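Long-range contacts in heavy metal cation tricomponent efflux pump ZneA(CzcA-like) (Cupriavidus metallidurans, PDB 4K0J), which exports zinc ions in exchange for protons, as the inner-membrane RND-family component of a heavy-metal efflux system: residues Y138-S144 with V315-I321; E586-T592 with E610-H616; A174-G178 with D278-G282; T131-G135 with P651-V656; Y549-I555 with K627-I631. All coordinates share one frame; numbering follows the deposited sequence.

Contact 1: residues Y138-S144 with V315-I321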
# COMPACT_ATOMS: atom_id res chain seq x y z
N TYR C 138 22.52 -19.16 -1.58
CA TYR C 138 23.66 -19.69 -0.84
C TYR C 138 23.35 -21.04 -0.21
O TYR C 138 22.82 -21.11 0.90
CB TYR C 138 24.10 -18.69 0.22
CG TYR C 138 25.34 -19.07 1.00
CD1 TYR C 138 25.24 -19.64 2.26
CD2 TYR C 138 26.60 -18.84 0.48
CE1 TYR C 138 26.37 -19.98 2.98
CE2 TYR C 138 27.74 -19.17 1.20
CZ TYR C 138 27.62 -19.74 2.44
OH TYR C 138 28.75 -20.08 3.16
N ARG C 139 23.67 -22.11 -0.92
CA ARG C 139 23.47 -23.47 -0.42
C ARG C 139 24.70 -23.94 0.34
O ARG C 139 25.83 -23.71 -0.10
CB ARG C 139 23.17 -24.42 -1.58
CG ARG C 139 21.79 -24.20 -2.18
CD ARG C 139 21.56 -25.05 -3.40
NE ARG C 139 20.19 -24.91 -3.88
CZ ARG C 139 19.18 -25.68 -3.48
NH1 ARG C 139 19.40 -26.65 -2.60
NH2 ARG C 139 17.96 -25.49 -3.97
N TYR C 140 24.49 -24.58 1.48
CA TYR C 140 25.61 -24.97 2.33
C TYR C 140 25.30 -26.23 3.11
O TYR C 140 24.16 -26.69 3.15
CB TYR C 140 25.96 -23.84 3.32
CG TYR C 140 24.98 -23.72 4.46
CD1 TYR C 140 25.21 -24.38 5.67
CD2 TYR C 140 23.83 -22.98 4.33
CE1 TYR C 140 24.31 -24.28 6.71
CE2 TYR C 140 22.93 -22.87 5.37
CZ TYR C 140 23.18 -23.53 6.56
OH TYR C 140 22.27 -23.43 7.59
N THR C 141 26.33 -26.76 3.76
CA THR C 141 26.20 -27.95 4.59
C THR C 141 27.11 -27.79 5.80
O THR C 141 28.20 -27.21 5.69
CB THR C 141 26.56 -29.22 3.79
OG1 THR C 141 25.61 -29.40 2.74
CG2 THR C 141 26.54 -30.44 4.68
N LEU C 142 26.64 -28.26 6.94
CA LEU C 142 27.45 -28.35 8.14
C LEU C 142 28.40 -29.54 8.04
O LEU C 142 27.95 -30.69 8.08
CB LEU C 142 26.56 -28.51 9.38
CG LEU C 142 26.03 -27.28 10.13
CD1 LEU C 142 27.17 -26.36 10.53
CD2 LEU C 142 24.99 -26.54 9.32
N VAL C 143 29.70 -29.29 7.90
CA VAL C 143 30.66 -30.39 7.93
C VAL C 143 31.37 -30.53 9.27
O VAL C 143 31.57 -29.55 10.00
CB VAL C 143 31.73 -30.31 6.82
CG1 VAL C 143 31.08 -30.38 5.45
CG2 VAL C 143 32.56 -29.05 6.98
N SER C 144 31.75 -31.77 9.56
CA SER C 144 32.50 -32.12 10.75
C SER C 144 33.06 -33.53 10.55
O SER C 144 32.59 -34.26 9.68
CB SER C 144 31.61 -32.09 11.98
OG SER C 144 32.34 -32.47 13.14
N VAL C 315 33.47 -27.82 13.17
CA VAL C 315 32.12 -27.73 12.64
C VAL C 315 32.14 -26.48 11.79
O VAL C 315 32.21 -25.37 12.31
CB VAL C 315 31.05 -27.64 13.75
CG1 VAL C 315 29.75 -27.08 13.19
CG2 VAL C 315 30.82 -29.00 14.37
N LYS C 316 32.13 -26.68 10.48
CA LYS C 316 32.25 -25.56 9.57
C LYS C 316 31.07 -25.53 8.61
O LYS C 316 30.72 -26.56 8.01
CB LYS C 316 33.57 -25.63 8.80
CG LYS C 316 34.81 -25.50 9.68
CD LYS C 316 34.87 -24.14 10.36
CE LYS C 316 36.12 -23.98 11.22
NZ LYS C 316 36.11 -24.84 12.43
N VAL C 317 30.44 -24.37 8.47
CA VAL C 317 29.42 -24.19 7.45
C VAL C 317 30.14 -23.96 6.14
O VAL C 317 30.87 -22.98 5.98
CB VAL C 317 28.47 -23.01 7.77
CG1 VAL C 317 29.20 -21.90 8.47
CG2 VAL C 317 27.83 -22.50 6.50
N VAL C 318 29.95 -24.88 5.20
CA VAL C 318 30.64 -24.76 3.92
C VAL C 318 29.64 -24.78 2.78
O VAL C 318 28.80 -25.67 2.71
CB VAL C 318 31.68 -25.87 3.73
CG1 VAL C 318 31.20 -27.13 4.37
CG2 VAL C 318 31.97 -26.09 2.25
N PRO C 319 29.73 -23.78 1.90
CA PRO C 319 28.80 -23.66 0.77
C PRO C 319 29.17 -24.57 -0.40
O PRO C 319 30.33 -24.95 -0.54
CB PRO C 319 28.96 -22.20 0.36
CG PRO C 319 30.35 -21.84 0.77
CD PRO C 319 30.63 -22.63 2.01
N TYR C 320 28.19 -24.90 -1.23
CA TYR C 320 28.45 -25.63 -2.46
C TYR C 320 27.83 -24.90 -3.65
O TYR C 320 28.26 -25.08 -4.79
CB TYR C 320 27.99 -27.10 -2.38
CG TYR C 320 26.50 -27.34 -2.22
CD1 TYR C 320 25.64 -27.27 -3.30
CD2 TYR C 320 25.96 -27.67 -0.98
CE1 TYR C 320 24.29 -27.51 -3.17
CE2 TYR C 320 24.60 -27.91 -0.83
CZ TYR C 320 23.77 -27.83 -1.93
OH TYR C 320 22.42 -28.06 -1.79
N ILE C 321 26.83 -24.08 -3.37
CA ILE C 321 26.37 -23.09 -4.33
C ILE C 321 26.40 -21.72 -3.67
O ILE C 321 25.94 -21.54 -2.55
CB ILE C 321 24.96 -23.39 -4.90
CG1 ILE C 321 24.95 -24.75 -5.62
CG2 ILE C 321 24.53 -22.30 -5.87
CD1 ILE C 321 23.66 -25.07 -6.35
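Val315 begins the contact by setting CG1 3.8 Å from Leu142 CD1, while its CG2 branch lies near Ser144. Lys316 then pairs with Val143 as an antiparallel hydrogen-bonded pair. Lys316 N donates to Val143 O at 3.0 Å, and Val143 N donates back to Lys316 O. Val317 lies opposite Leu142 in a non-hydrogen-bonded pair. Its CG2 branch touches Tyr140 at CD1 and CG. That ring's hydroxyl is bonded to Gln156 of helix 149-164, so Tyr140 ties the sheet to the helix. Val318 is on the other face, where its CG1 meets Val143 CG1 and the two side chains cross near a right angle. Val318 N reaches Thr141 O at 3.0 Å. Pro319 has no N-H to give and takes a non-hydrogen-bonded place opposite Tyr140. Its CB lies 3.4 Å from Tyr138 CE2. Tyr320 and Ile321 both face Arg139, a classic beta bulge that shifts the register by one. Tyr320 CG stands between its backbone N and carbonyl carbon (chi1 65°), which puts one face of the ring against Arg139. Arg139 CB makes a CH-pi contact over that face, 3.8 Å from the ring centroid. Arg139 runs on, extended, beside Ile321, with CD 3.6 Å from Ile321 CD1. The Tyr320 hydroxyl takes a weak bond from Arg139 NH1 but is held mainly by Gln281. Arg139 O accepts from Tyr320 N at 2.9 Å and weakly from Ile321 N, and Arg139 N donates to Ile321 O. The backbone thus does most of the polar work; the guanidinium adds little.

Contact 2: residues E586-T592 with E610-H616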
# COMPACT_ATOMS: atom_id res chain seq x y z
N GLU C 586 34.98 -33.55 -13.82
CA GLU C 586 34.50 -32.16 -13.85
C GLU C 586 33.47 -31.82 -12.78
O GLU C 586 32.97 -30.70 -12.75
CB GLU C 586 33.94 -31.82 -15.23
CG GLU C 586 34.75 -32.33 -16.40
CD GLU C 586 34.31 -33.71 -16.86
OE1 GLU C 586 33.64 -34.40 -16.07
OE2 GLU C 586 34.63 -34.09 -18.00
N VAL C 587 33.15 -32.77 -11.91
CA VAL C 587 32.16 -32.54 -10.86
C VAL C 587 32.77 -32.26 -9.49
O VAL C 587 33.30 -33.16 -8.84
CB VAL C 587 31.15 -33.69 -10.77
CG1 VAL C 587 30.08 -33.52 -11.82
CG2 VAL C 587 31.85 -35.02 -10.92
N GLU C 588 32.67 -31.01 -9.05
CA GLU C 588 33.22 -30.57 -7.78
C GLU C 588 32.51 -31.25 -6.60
O GLU C 588 33.13 -31.94 -5.79
CB GLU C 588 33.12 -29.05 -7.66
CG GLU C 588 33.91 -28.44 -6.52
CD GLU C 588 33.96 -26.92 -6.60
OE1 GLU C 588 33.60 -26.37 -7.67
OE2 GLU C 588 34.36 -26.28 -5.61
N HIS C 589 31.20 -31.04 -6.52
CA HIS C 589 30.37 -31.68 -5.50
C HIS C 589 29.06 -32.16 -6.10
O HIS C 589 28.58 -31.62 -7.09
CB HIS C 589 30.07 -30.71 -4.35
CG HIS C 589 31.28 -30.30 -3.57
ND1 HIS C 589 31.78 -31.05 -2.53
CD2 HIS C 589 32.06 -29.20 -3.66
CE1 HIS C 589 32.84 -30.43 -2.02
NE2 HIS C 589 33.03 -29.31 -2.69
N VAL C 590 28.47 -33.19 -5.49
CA VAL C 590 27.16 -33.67 -5.89
C VAL C 590 26.28 -33.83 -4.66
O VAL C 590 26.65 -34.53 -3.71
CB VAL C 590 27.23 -35.01 -6.65
CG1 VAL C 590 25.86 -35.40 -7.15
CG2 VAL C 590 28.22 -34.91 -7.80
N VAL C 591 25.12 -33.18 -4.68
CA VAL C 591 24.21 -33.16 -3.55
C VAL C 591 22.85 -33.72 -3.94
O VAL C 591 22.28 -33.30 -4.94
CB VAL C 591 24.02 -31.73 -3.02
CG1 VAL C 591 22.79 -31.64 -2.13
CG2 VAL C 591 25.25 -31.25 -2.28
N THR C 592 22.34 -34.66 -3.16
CA THR C 592 21.00 -35.18 -3.40
C THR C 592 20.06 -34.73 -2.30
O THR C 592 20.42 -34.70 -1.12
CB THR C 592 20.97 -36.73 -3.45
OG1 THR C 592 21.26 -37.27 -2.16
CG2 THR C 592 21.98 -37.26 -4.47
N GLU C 610 15.69 -34.28 -5.85
CA GLU C 610 16.26 -33.16 -6.57
C GLU C 610 17.74 -33.20 -6.27
O GLU C 610 18.14 -33.28 -5.12
CB GLU C 610 15.66 -31.85 -6.09
CG GLU C 610 14.29 -31.55 -6.66
CD GLU C 610 13.74 -30.24 -6.16
OE1 GLU C 610 13.09 -29.52 -6.95
OE2 GLU C 610 13.95 -29.94 -4.96
N THR C 611 18.54 -33.17 -7.33
CA THR C 611 19.99 -33.27 -7.18
C THR C 611 20.69 -31.99 -7.63
O THR C 611 20.33 -31.40 -8.64
CB THR C 611 20.54 -34.47 -7.97
OG1 THR C 611 19.77 -35.64 -7.66
CG2 THR C 611 22.01 -34.72 -7.66
N ALA C 612 21.69 -31.55 -6.87
CA ALA C 612 22.51 -30.43 -7.30
C ALA C 612 23.90 -30.92 -7.72
O ALA C 612 24.59 -31.59 -6.96
CB ALA C 612 22.62 -29.39 -6.20
N VAL C 613 24.28 -30.58 -8.95
CA VAL C 613 25.57 -30.99 -9.50
C VAL C 613 26.48 -29.80 -9.77
O VAL C 613 26.27 -29.06 -10.73
CB VAL C 613 25.38 -31.75 -10.82
CG1 VAL C 613 26.73 -32.19 -11.36
CG2 VAL C 613 24.48 -32.95 -10.60
N THR C 614 27.48 -29.63 -8.92
CA THR C 614 28.41 -28.53 -9.04
C THR C 614 29.60 -28.95 -9.89
O THR C 614 30.03 -30.10 -9.83
CB THR C 614 28.91 -28.05 -7.66
OG1 THR C 614 29.85 -29.00 -7.13
CG2 THR C 614 27.75 -27.90 -6.69
N LEU C 615 30.14 -28.02 -10.66
CA LEU C 615 31.23 -28.34 -11.58
C LEU C 615 32.55 -27.68 -11.19
O LEU C 615 32.60 -26.86 -10.28
CB LEU C 615 30.86 -27.92 -13.01
CG LEU C 615 29.49 -28.37 -13.52
CD1 LEU C 615 29.28 -27.89 -14.96
CD2 LEU C 615 29.35 -29.88 -13.42
N HIS C 616 33.60 -28.06 -11.90
CA HIS C 616 34.88 -27.37 -11.80
C HIS C 616 34.87 -26.19 -12.77
O HIS C 616 34.07 -26.16 -13.70
CB HIS C 616 36.03 -28.32 -12.16
CG HIS C 616 36.38 -29.28 -11.07
ND1 HIS C 616 37.00 -28.88 -9.91
CD2 HIS C 616 36.19 -30.61 -10.96
CE1 HIS C 616 37.19 -29.93 -9.13
NE2 HIS C 616 36.70 -31.00 -9.74
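Thr614 and His589 meet across an antiparallel pairing in a five-stranded sheet, consistent with the PC1 subdomain of the RND porter domain. The threonine side chain can be followed outward. Its CB lies 3.6 Å from His589 O. OG1 sits between the backbone N and the carbonyl carbon (chi1 74°), which turns it to the opposing strand, where it accepts a bond from His589 N. The CG2 methyl ends 3.8 Å from His589 O. The backbone of Thr614 also takes part: its N donates to His589 O at 2.9 Å. Toward Thr592, Val591 and Ala612 exchange two bonds; Val591 N to Ala612 O is 2.8 Å. Beyond Thr614, His616 N donates to Glu586 O at 2.8 Å, and one face of the His616 ring lies over Glu588 CA. Val587 CG1 packs on Val613 CG1 at 3.6 Å. The imidazole of His589 is held by Asp274 through ND1. In the sheet, strand 269-272 flanks 587-595 and strand 554-560 flanks 608-615. Helices 567-581 and 627-638 cover the face of Val590 and Val613, while Val591, on the other face, meets Met273 and Tyr320.

Contact 3: residues A174-G178 with D278-G282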
# COMPACT_ATOMS: atom_id res chain seq x y z
N ALA C 174 15.95 -22.43 4.55
CA ALA C 174 15.30 -23.73 4.43
C ALA C 174 16.22 -24.89 4.82
O ALA C 174 17.24 -25.13 4.18
CB ALA C 174 14.80 -23.92 3.01
N ASN C 175 15.86 -25.62 5.87
CA ASN C 175 16.64 -26.77 6.29
C ASN C 175 16.25 -28.03 5.53
O ASN C 175 15.10 -28.20 5.15
CB ASN C 175 16.49 -27.02 7.79
CG ASN C 175 17.11 -28.33 8.23
OD1 ASN C 175 18.26 -28.62 7.90
ND2 ASN C 175 16.35 -29.15 8.96
N PHE C 176 17.22 -28.92 5.32
CA PHE C 176 16.95 -30.24 4.76
C PHE C 176 17.97 -31.23 5.31
O PHE C 176 19.17 -31.08 5.12
CB PHE C 176 17.02 -30.19 3.23
CG PHE C 176 16.42 -31.40 2.54
CD1 PHE C 176 15.53 -31.24 1.50
CD2 PHE C 176 16.78 -32.69 2.91
CE1 PHE C 176 14.99 -32.34 0.85
CE2 PHE C 176 16.25 -33.79 2.27
CZ PHE C 176 15.35 -33.61 1.24
N GLY C 177 17.47 -32.27 5.98
CA GLY C 177 18.32 -33.31 6.50
C GLY C 177 18.49 -33.22 8.00
O GLY C 177 17.82 -32.44 8.67
N GLY C 178 19.40 -34.01 8.54
CA GLY C 178 19.62 -34.00 9.97
C GLY C 178 18.46 -34.62 10.73
O GLY C 178 17.66 -35.34 10.16
N ASP C 278 24.17 -39.18 4.76
CA ASP C 278 23.28 -38.54 5.73
C ASP C 278 23.87 -37.29 6.39
O ASP C 278 24.44 -37.38 7.47
CB ASP C 278 22.90 -39.54 6.82
CG ASP C 278 21.49 -39.34 7.33
OD1 ASP C 278 20.82 -38.40 6.85
OD2 ASP C 278 21.06 -40.11 8.20
N THR C 279 23.73 -36.14 5.75
CA THR C 279 24.12 -34.89 6.38
C THR C 279 22.97 -33.87 6.45
O THR C 279 21.80 -34.25 6.43
CB THR C 279 25.40 -34.28 5.74
OG1 THR C 279 25.74 -33.06 6.41
CG2 THR C 279 25.19 -34.02 4.25
N ILE C 280 23.29 -32.59 6.55
CA ILE C 280 22.26 -31.56 6.74
C ILE C 280 22.61 -30.24 6.06
O ILE C 280 23.74 -29.77 6.16
CB ILE C 280 21.98 -31.34 8.23
CG1 ILE C 280 21.00 -30.18 8.44
CG2 ILE C 280 23.28 -31.10 8.98
CD1 ILE C 280 20.49 -30.08 9.86
N GLN C 281 21.64 -29.65 5.37
CA GLN C 281 21.92 -28.47 4.56
C GLN C 281 20.92 -27.33 4.78
O GLN C 281 19.81 -27.53 5.28
CB GLN C 281 21.88 -28.83 3.09
CG GLN C 281 20.47 -28.88 2.55
CD GLN C 281 20.42 -28.65 1.06
OE1 GLN C 281 21.43 -28.77 0.37
NE2 GLN C 281 19.24 -28.30 0.57
N GLY C 282 21.32 -26.14 4.35
CA GLY C 282 20.45 -24.98 4.40
C GLY C 282 20.39 -24.25 3.07
O GLY C 282 21.33 -24.27 2.29
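Phe176 and Gln281 form an antiparallel hydrogen-bonded pair, N to O 2.9 Å in both directions, between strands whose axes run 163° apart. The strands belong to a sheet backed by helix 149-164, which corresponds to the PN2 subdomain of the porter domain in RND pumps such as AcrB. On either side of this pair, Asn175 with Gly282 and Gly177 with Ile280 are non-hydrogen-bonded. Gly177 has a phi of 105°, a backbone shape suited to glycine, and the chain leaves the strand here. Gly178 N then makes a weak bond to Thr279 O.

Gln281 packs its CG 3.8 Å from Phe176 CB on one face. The chain is extended beyond CG; OE1 is held by Tyr320 and NE2 weakly by Gln593. Asn175, on the other face, meets Ile280, and the two side chains cross at about a right angle. The Asn175 amide is held at both ends: ND2 by Asp598 and OD1 by Gln156. Ile280 CG1 is anti to its own N (chi1 175°), which brings CG1 and CD1 across to the amide oxygen of Asn175. Asn175 OD1 thereby sits 3.2 Å from Ile280 CG1 and 3.3 Å from Ile280 CD1.

Contact 4: residues T131-G135 with P651-V656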
# COMPACT_ATOMS: atom_id res chain seq x y z
N THR C 131 9.90 -14.92 -1.76
CA THR C 131 11.15 -15.09 -2.48
C THR C 131 10.87 -15.52 -3.91
O THR C 131 9.83 -16.10 -4.21
CB THR C 131 12.05 -16.14 -1.79
OG1 THR C 131 13.14 -16.48 -2.65
CG2 THR C 131 11.26 -17.40 -1.49
N SER C 132 11.81 -15.21 -4.80
CA SER C 132 11.75 -15.64 -6.19
C SER C 132 12.30 -17.05 -6.28
O SER C 132 13.11 -17.46 -5.45
CB SER C 132 12.58 -14.69 -7.05
OG SER C 132 12.80 -15.22 -8.35
N PRO C 133 11.87 -17.81 -7.31
CA PRO C 133 12.43 -19.13 -7.59
C PRO C 133 13.94 -19.10 -7.85
O PRO C 133 14.56 -20.15 -7.92
CB PRO C 133 11.69 -19.55 -8.86
CG PRO C 133 11.11 -18.29 -9.41
CD PRO C 133 10.76 -17.49 -8.21
N ILE C 134 14.50 -17.90 -8.00
CA ILE C 134 15.94 -17.72 -8.09
C ILE C 134 16.49 -17.02 -6.86
O ILE C 134 17.54 -16.38 -6.91
CB ILE C 134 16.34 -16.91 -9.33
CG1 ILE C 134 15.82 -15.48 -9.23
CG2 ILE C 134 15.82 -17.57 -10.59
CD1 ILE C 134 16.52 -14.52 -10.14
N GLY C 135 15.78 -17.14 -5.74
CA GLY C 135 16.20 -16.50 -4.51
C GLY C 135 17.14 -17.35 -3.68
O GLY C 135 17.70 -16.88 -2.69
N PRO C 651 19.80 -24.93 -11.52
CA PRO C 651 19.27 -24.52 -10.21
C PRO C 651 18.39 -23.27 -10.21
O PRO C 651 17.41 -23.24 -9.47
CB PRO C 651 20.54 -24.31 -9.38
CG PRO C 651 21.52 -25.24 -9.98
CD PRO C 651 21.25 -25.18 -11.46
N MET C 652 18.71 -22.26 -11.01
CA MET C 652 17.89 -21.05 -11.02
C MET C 652 16.69 -21.20 -11.94
O MET C 652 15.56 -20.91 -11.56
CB MET C 652 18.69 -19.82 -11.45
CG MET C 652 19.75 -19.35 -10.47
SD MET C 652 20.62 -17.91 -11.12
CE MET C 652 19.65 -16.58 -10.41
N ILE C 653 16.95 -21.64 -13.17
CA ILE C 653 15.93 -21.70 -14.21
C ILE C 653 14.85 -22.75 -13.97
O ILE C 653 13.72 -22.60 -14.42
CB ILE C 653 16.56 -21.88 -15.61
CG1 ILE C 653 15.56 -21.52 -16.71
CG2 ILE C 653 17.10 -23.29 -15.80
CD1 ILE C 653 15.13 -20.08 -16.70
N ASP C 654 15.20 -23.82 -13.25
CA ASP C 654 14.25 -24.88 -12.94
C ASP C 654 13.06 -24.34 -12.15
O ASP C 654 11.91 -24.71 -12.39
CB ASP C 654 14.94 -25.98 -12.13
CG ASP C 654 14.08 -27.20 -11.94
OD1 ASP C 654 14.10 -28.09 -12.82
OD2 ASP C 654 13.39 -27.29 -10.90
N GLY C 655 13.36 -23.44 -11.21
CA GLY C 655 12.33 -22.81 -10.41
C GLY C 655 11.32 -22.04 -11.24
O GLY C 655 10.12 -22.25 -11.10
N VAL C 656 11.80 -21.14 -12.09
CA VAL C 656 10.92 -20.32 -12.91
C VAL C 656 10.20 -21.17 -13.95
O VAL C 656 9.05 -20.89 -14.28
CB VAL C 656 11.67 -19.09 -13.53
CG1 VAL C 656 13.14 -19.09 -13.17
CG2 VAL C 656 11.48 -19.03 -15.05
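Ile134 and Met652 make the main side-chain contact, crossing at a slant. The Met652 methyl, CE, lies 3.5 Å from Ile134 CB and 3.8 Å from Ile134 CD1. The chain of Met652 is straight as far as SD and bends at chi3 (93°), which brings CE back against the isoleucine. Ile134 CG2 makes a separate contact: it is 3.5 Å from Met652 O and 4.0 Å from Val656 CG1. Pro133 supplies the second patch. Its CB rests 3.5 Å from Gly655 C, directly on the helix backbone, and its CG faces Val656 CB at 4.2 Å. Gly655 presents bare backbone to the proline, so the turn and the helix come close. No hydrogen bond joins the two segments; the contact is an apolar seam.

A second shell fixes these groups. Residues 132-135 form a type I beta turn, with Gly135 N bonded to Ser132 O at 2.7 Å. Ser132 OG accepts from Ile134 N at 3.2 Å, an ST turn, and also bonds Asp41. Ile134 O is taken by Arg323. On the other side Glu552 receives Met652 N and, weakly, Ile653 N, while Asp654 is tied to Ser649 and Gln558.

The turn links strand 131-132 to strand 135-143. Residues 651-656 follow strand 645-649, the neighbour of strand 554-560 in its sheet. Met652 also touches Arg323 and Leu326 of helix 323-353, so the seam joins this helix, the turn and residues 651-656.

Contact 5: residues Y549-I555 with K627-I631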
# COMPACT_ATOMS: atom_id res chain seq x y z
N TYR C 549 20.86 -21.42 -24.05
CA TYR C 549 20.95 -22.22 -22.83
C TYR C 549 21.10 -21.42 -21.53
O TYR C 549 20.58 -21.82 -20.49
CB TYR C 549 22.08 -23.24 -22.96
CG TYR C 549 22.40 -23.99 -21.68
CD1 TYR C 549 21.58 -25.02 -21.24
CD2 TYR C 549 23.52 -23.68 -20.93
CE1 TYR C 549 21.87 -25.71 -20.08
CE2 TYR C 549 23.82 -24.36 -19.77
CZ TYR C 549 22.99 -25.38 -19.35
OH TYR C 549 23.30 -26.05 -18.20
N LEU C 550 21.79 -20.28 -21.61
CA LEU C 550 22.06 -19.45 -20.44
C LEU C 550 22.77 -20.23 -19.34
O LEU C 550 22.14 -20.69 -18.38
CB LEU C 550 20.77 -18.81 -19.90
CG LEU C 550 20.67 -17.29 -19.99
CD1 LEU C 550 20.24 -16.84 -21.38
CD2 LEU C 550 19.75 -16.73 -18.92
N ASP C 551 24.08 -20.37 -19.48
CA ASP C 551 24.88 -21.22 -18.60
C ASP C 551 25.06 -20.64 -17.20
O ASP C 551 25.61 -19.55 -17.03
CB ASP C 551 26.24 -21.49 -19.23
CG ASP C 551 26.88 -22.78 -18.74
OD1 ASP C 551 26.45 -23.30 -17.69
OD2 ASP C 551 27.81 -23.27 -19.41
N GLU C 552 24.59 -21.38 -16.20
CA GLU C 552 24.83 -21.02 -14.81
C GLU C 552 26.06 -21.79 -14.33
O GLU C 552 26.71 -22.49 -15.11
CB GLU C 552 23.60 -21.35 -13.96
CG GLU C 552 22.29 -20.85 -14.55
CD GLU C 552 21.07 -21.23 -13.72
OE1 GLU C 552 21.22 -21.94 -12.69
OE2 GLU C 552 19.95 -20.82 -14.10
N GLY C 553 26.39 -21.67 -13.05
CA GLY C 553 27.57 -22.34 -12.53
C GLY C 553 27.47 -23.85 -12.46
O GLY C 553 28.49 -24.54 -12.41
N SER C 554 26.25 -24.38 -12.47
CA SER C 554 26.03 -25.78 -12.16
C SER C 554 24.95 -26.45 -13.01
O SER C 554 24.55 -25.93 -14.05
CB SER C 554 25.69 -25.93 -10.68
OG SER C 554 24.72 -24.98 -10.28
N ILE C 555 24.50 -27.61 -12.55
CA ILE C 555 23.44 -28.37 -13.22
C ILE C 555 22.45 -28.95 -12.20
O ILE C 555 22.87 -29.59 -11.24
CB ILE C 555 24.02 -29.54 -14.04
CG1 ILE C 555 24.88 -29.02 -15.20
CG2 ILE C 555 22.90 -30.42 -14.58
CD1 ILE C 555 25.44 -30.12 -16.06
N LYS C 627 30.41 -28.95 -22.32
CA LYS C 627 29.43 -29.02 -21.25
C LYS C 627 28.17 -29.79 -21.65
O LYS C 627 27.67 -30.60 -20.88
CB LYS C 627 29.04 -27.62 -20.75
CG LYS C 627 27.90 -27.66 -19.74
CD LYS C 627 27.84 -26.40 -18.91
CE LYS C 627 26.87 -26.54 -17.74
NZ LYS C 627 25.48 -26.76 -18.20
N GLN C 628 27.68 -29.53 -22.86
CA GLN C 628 26.52 -30.25 -23.38
C GLN C 628 26.85 -31.72 -23.54
O GLN C 628 26.02 -32.59 -23.28
CB GLN C 628 26.07 -29.66 -24.71
CG GLN C 628 25.62 -28.21 -24.64
CD GLN C 628 24.38 -28.01 -23.79
OE1 GLN C 628 23.66 -28.97 -23.52
NE2 GLN C 628 24.13 -26.78 -23.38
N GLN C 629 28.09 -31.99 -23.96
CA GLN C 629 28.58 -33.35 -24.11
C GLN C 629 28.77 -34.01 -22.74
O GLN C 629 28.65 -35.22 -22.60
CB GLN C 629 29.88 -33.38 -24.91
CG GLN C 629 30.44 -34.77 -25.14
CD GLN C 629 29.40 -35.75 -25.67
OE1 GLN C 629 28.62 -35.42 -26.56
NE2 GLN C 629 29.40 -36.96 -25.12
N LEU C 630 29.07 -33.19 -21.74
CA LEU C 630 29.13 -33.67 -20.37
C LEU C 630 27.73 -34.06 -19.93
O LEU C 630 27.54 -35.06 -19.24
CB LEU C 630 29.68 -32.59 -19.45
CG LEU C 630 29.73 -32.95 -17.97
CD1 LEU C 630 30.64 -34.16 -17.74
CD2 LEU C 630 30.18 -31.75 -17.14
N ILE C 631 26.75 -33.27 -20.35
CA ILE C 631 25.35 -33.52 -20.02
C ILE C 631 24.86 -34.81 -20.66
O ILE C 631 24.17 -35.59 -20.02
CB ILE C 631 24.45 -32.32 -20.43
CG1 ILE C 631 24.59 -31.19 -19.41
CG2 ILE C 631 22.99 -32.74 -20.53
CD1 ILE C 631 23.59 -30.06 -19.61
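Tyr549, Asp551 and Ile555 meet the first turn of helix 627-638 in three different ways. The first is charged. Asp551 and Lys627 come from opposite directions and form a long salt bridge, with Asp551 OD1 3.6 Å from Lys627 NZ. The position of NZ is doubtful, because the model crowds it against the Tyr549 hydroxyl, so little should rest on this distance. The aliphatic part of the lysine is close as well: Lys627 CD lies 3.2 Å from Asp551 OD2. That oxygen also has a weak hydrogen bond with the Tyr618 hydroxyl. The chain of Lys627 is extended as far as CE, which carries CD and CE alongside the carboxylate.

The second kind is polar on aromatic. Gln628 NE2 stands over one face of the Tyr549 ring, 3.7 Å from CG and offset toward the rim. The amide and ring planes are 88° apart, so the amide stands upright on the ring. The chain of Gln628 is bent at chi2 (-65°), which folds its end back to this place.

The third kind is apolar. Ile555 CD1 packs 3.6 Å from Ile631 CG1, the two side chains crossing aslant. Within the helix Ile631 N is bonded to Lys627 O at 2.9 Å, so Lys627 and Ile631 are one turn apart on the side facing the other segment.

Ile555 belongs to strand 554-560 and is bonded through its backbone to Val613 of strand 608-615. Lys627 also touches Leu615 of that strand. Helix 627-638 therefore packs on two adjacent strands of one antiparallel sheet, and residues 549-553 form the loop leading into the first.

Overall arrangement
Contacts 1 and 3 share one sheet, with centres about 10 Å apart: Tyr140 O meets Gly282 N at 3.1 Å, and strand 280-287 lies between 135-143 and 170-177. Contacts 2 and 5 meet in a second sheet, with centres about 12 Å apart, where Val613 N and Ile555 O are 2.9 Å apart. Tyr320 of contact 1 bridges the two sheets by packing on contact 2, with its OH 3.6 Å from Val591 CG1. Contact 4 packs the turn before strand 135-143 on residues 652-656, which follow strand 645-649 of the second sheet. Its centre is about 16 Å from that of contact 5. Contacts 3 and 5 are farthest apart, about 26 Å between centres.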